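Local structure of conserved hypothetical protein MTH1747 (Methanothermobacter thermautotrophicus, 1I36) at residues 1-6 against 55-61. The protein is of unknown function but binds NADP in a Rossmann-type domain and structurally resembles 3-hydroxyacid dehydrogenases. The protein carries 1 engineered substitution. Numbering follows the deposited sequence.
Sequences LRVGFI and YSCPVVI. Engineered in segment 1-6: Leu1 (natural residue Met).
With CG anti to its carbonyl carbon (chi1 -65°) and the chain bent at chi3, Arg2 folds its guanidinium over Cys57, whose SG sits beneath the centre of one face, 3.8 Å from Arg2 CZ. Ser56 OG lies at the edge of the same group, but its angle to NH2 is too poor for a hydrogen bond. Asp53 supplies the polar partners instead: its carboxylate forms a salt bridge with Arg2 NH2, and its carbonyl oxygen is hydrogen-bonded to Ser56 OG. Without the guanidinium, as with an alanine here, the Asp53 carboxylate would probably lose this charged mate and the Cys57 sulfur the flat group stacked over it. Beyond this corner, strands 2-6 and 59-61 run parallel, joined by three backbone hydrogen bonds: Gly4 N to Val59 O (2.8 Å), Ile61 N to Gly4 O, nearly straight at 171°, and Ile6 N to Ile61 O. Gly4 thus hydrogen-bonds through both its N and its O, and Cys57 SG packs close against its backbone, 3.8 Å from Gly4 N. On one face of the sheet Ile61 CD1 reaches Val3 CG1 and Phe5 CZ, each at 3.9 Å, with Ile61 and Phe5 lying side by side; helix 10-21 packs on Phe5 from beyond. On the other face Ile6 CD1 meets Val60 CG1 at 3.6 Å and touches the edge of the Tyr55 ring at CE1 (3.8 Å), while Tyr55 OH is hydrogen-bonded to the Glu51 carboxylate. These are neighbouring central strands of the Rossmann-type sheet, and Ile6 lies beside the bound NADP. Direct amide-carbonyl bonds thus fix the strand pair between two apolar layers, whereas the buried, partnerless Arg2 O probably carries a cost at the strand start.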
loop_
_atom_site.group_PDB
_atom_site.type_symbol
_atom_site.label_atom_id
_atom_site.label_comp_id
_atom_site.label_asym_id
_atom_site.label_seq_id
_atom_site.Cartn_x
_atom_site.Cartn_y
_atom_site.Cartn_z
ATOM N N LEU A 1 -17.255 -15.900 36.217
ATOM C CA LEU A 1 -18.467 -15.586 37.023
ATOM C C LEU A 1 -19.641 -15.702 36.064
ATOM O O LEU A 1 -19.971 -16.805 35.624
ATOM C CB LEU A 1 -18.350 -14.160 37.611
ATOM C CG LEU A 1 -19.093 -13.778 38.914
ATOM C CD1 LEU A 1 -20.445 -13.134 38.653
ATOM C CD2 LEU A 1 -19.229 -15.007 39.811
ATOM N N ARG A 2 -20.236 -14.565 35.714
ATOM C CA ARG A 2 -21.341 -14.515 34.767
ATOM C C ARG A 2 -21.036 -13.456 33.699
ATOM O O ARG A 2 -20.604 -12.350 34.025
ATOM C CB ARG A 2 -22.653 -14.115 35.464
ATOM C CG ARG A 2 -23.183 -15.118 36.498
ATOM C CD ARG A 2 -24.688 -14.995 36.676
ATOM N NE ARG A 2 -25.109 -13.654 37.076
ATOM C CZ ARG A 2 -26.321 -13.150 36.841
ATOM N NH1 ARG A 2 -27.237 -13.872 36.201
ATOM N NH2 ARG A 2 -26.624 -11.931 37.257
ATOM N N VAL A 3 -21.207 -13.811 32.431
ATOM C CA VAL A 3 -21.016 -12.844 31.346
ATOM C C VAL A 3 -22.384 -12.662 30.666
ATOM O O VAL A 3 -22.993 -13.622 30.191
ATOM C CB VAL A 3 -19.951 -13.306 30.300
ATOM C CG1 VAL A 3 -19.912 -12.332 29.117
ATOM C CG2 VAL A 3 -18.562 -13.364 30.947
ATOM N N GLY A 4 -22.894 -11.435 30.665
ATOM C CA GLY A 4 -24.180 -11.192 30.016
ATOM C C GLY A 4 -24.038 -10.629 28.612
ATOM O O GLY A 4 -23.128 -9.857 28.338
ATOM N N PHE A 5 -24.935 -11.038 27.721
ATOM C CA PHE A 5 -24.915 -10.577 26.337
ATOM C C PHE A 5 -26.183 -9.808 25.972
ATOM O O PHE A 5 -27.299 -10.262 26.240
ATOM C CB PHE A 5 -24.791 -11.776 25.363
ATOM C CG PHE A 5 -23.415 -12.370 25.298
ATOM C CD1 PHE A 5 -22.965 -13.236 26.285
ATOM C CD2 PHE A 5 -22.543 -12.016 24.272
ATOM C CE1 PHE A 5 -21.659 -13.739 26.259
ATOM C CE2 PHE A 5 -21.233 -12.521 24.238
ATOM C CZ PHE A 5 -20.791 -13.378 25.231
ATOM N N ILE A 6 -26.011 -8.622 25.404
ATOM C CA ILE A 6 -27.145 -7.856 24.903
ATOM C C ILE A 6 -27.021 -8.129 23.408
ATOM O O ILE A 6 -26.009 -7.779 22.783
ATOM C CB ILE A 6 -27.015 -6.368 25.184
ATOM C CG1 ILE A 6 -26.870 -6.122 26.688
ATOM C CG2 ILE A 6 -28.269 -5.651 24.666
ATOM C CD1 ILE A 6 -26.379 -4.688 27.007
ATOM N N TYR A 55 -27.845 -6.999 32.890
ATOM C CA TYR A 55 -27.105 -5.797 33.274
ATOM C C TYR A 55 -26.373 -5.924 34.576
ATOM O O TYR A 55 -25.508 -5.107 34.852
ATOM C CB TYR A 55 -28.026 -4.556 33.374
ATOM C CG TYR A 55 -28.812 -4.254 32.115
ATOM C CD1 TYR A 55 -28.343 -4.657 30.855
ATOM C CD2 TYR A 55 -30.017 -3.541 32.172
ATOM C CE1 TYR A 55 -29.061 -4.349 29.680
ATOM C CE2 TYR A 55 -30.739 -3.229 31.006
ATOM C CZ TYR A 55 -30.252 -3.635 29.771
ATOM O OH TYR A 55 -30.957 -3.311 28.632
ATOM N N SER A 56 -26.778 -6.874 35.414
ATOM C CA SER A 56 -26.129 -7.068 36.715
ATOM C C SER A 56 -24.843 -7.880 36.659
ATOM O O SER A 56 -24.107 -7.938 37.649
ATOM C CB SER A 56 -27.083 -7.720 37.734
ATOM O OG SER A 56 -27.235 -9.102 37.461
ATOM N N CYS A 57 -24.581 -8.549 35.540
ATOM C CA CYS A 57 -23.356 -9.330 35.417
ATOM C C CYS A 57 -22.119 -8.441 35.485
ATOM O O CYS A 57 -22.161 -7.284 35.053
ATOM C CB CYS A 57 -23.350 -10.099 34.111
ATOM S SG CYS A 57 -24.659 -11.265 33.972
ATOM N N PRO A 58 -21.001 -8.958 36.040
ATOM C CA PRO A 58 -19.770 -8.156 36.136
ATOM C C PRO A 58 -19.193 -7.758 34.764
ATOM O O PRO A 58 -18.430 -6.794 34.665
ATOM C CB PRO A 58 -18.834 -9.056 36.955
ATOM C CG PRO A 58 -19.325 -10.434 36.638
ATOM C CD PRO A 58 -20.818 -10.271 36.684
ATOM N N VAL A 59 -19.604 -8.487 33.720
ATOM C CA VAL A 59 -19.197 -8.209 32.340
ATOM C C VAL A 59 -20.449 -8.331 31.468
ATOM O O VAL A 59 -21.103 -9.374 31.427
ATOM C CB VAL A 59 -18.089 -9.172 31.792
ATOM C CG1 VAL A 59 -17.697 -8.751 30.350
ATOM C CG2 VAL A 59 -16.814 -9.116 32.707
ATOM N N VAL A 60 -20.777 -7.234 30.794
ATOM C CA VAL A 60 -21.931 -7.160 29.918
ATOM C C VAL A 60 -21.404 -6.803 28.525
ATOM O O VAL A 60 -20.743 -5.781 28.367
ATOM C CB VAL A 60 -22.864 -6.036 30.364
ATOM C CG1 VAL A 60 -24.060 -5.943 29.391
ATOM C CG2 VAL A 60 -23.376 -6.325 31.822
ATOM N N ILE A 61 -21.652 -7.664 27.548
ATOM C CA ILE A 61 -21.176 -7.420 26.187
ATOM C C ILE A 61 -22.361 -7.083 25.276
ATOM O O ILE A 61 -23.331 -7.830 25.213
ATOM C CB ILE A 61 -20.444 -8.683 25.612
ATOM C CG1 ILE A 61 -19.173 -8.996 26.446
ATOM C CG2 ILE A 61 -20.065 -8.451 24.157
ATOM C CD1 ILE A 61 -18.544 -10.349 26.109
#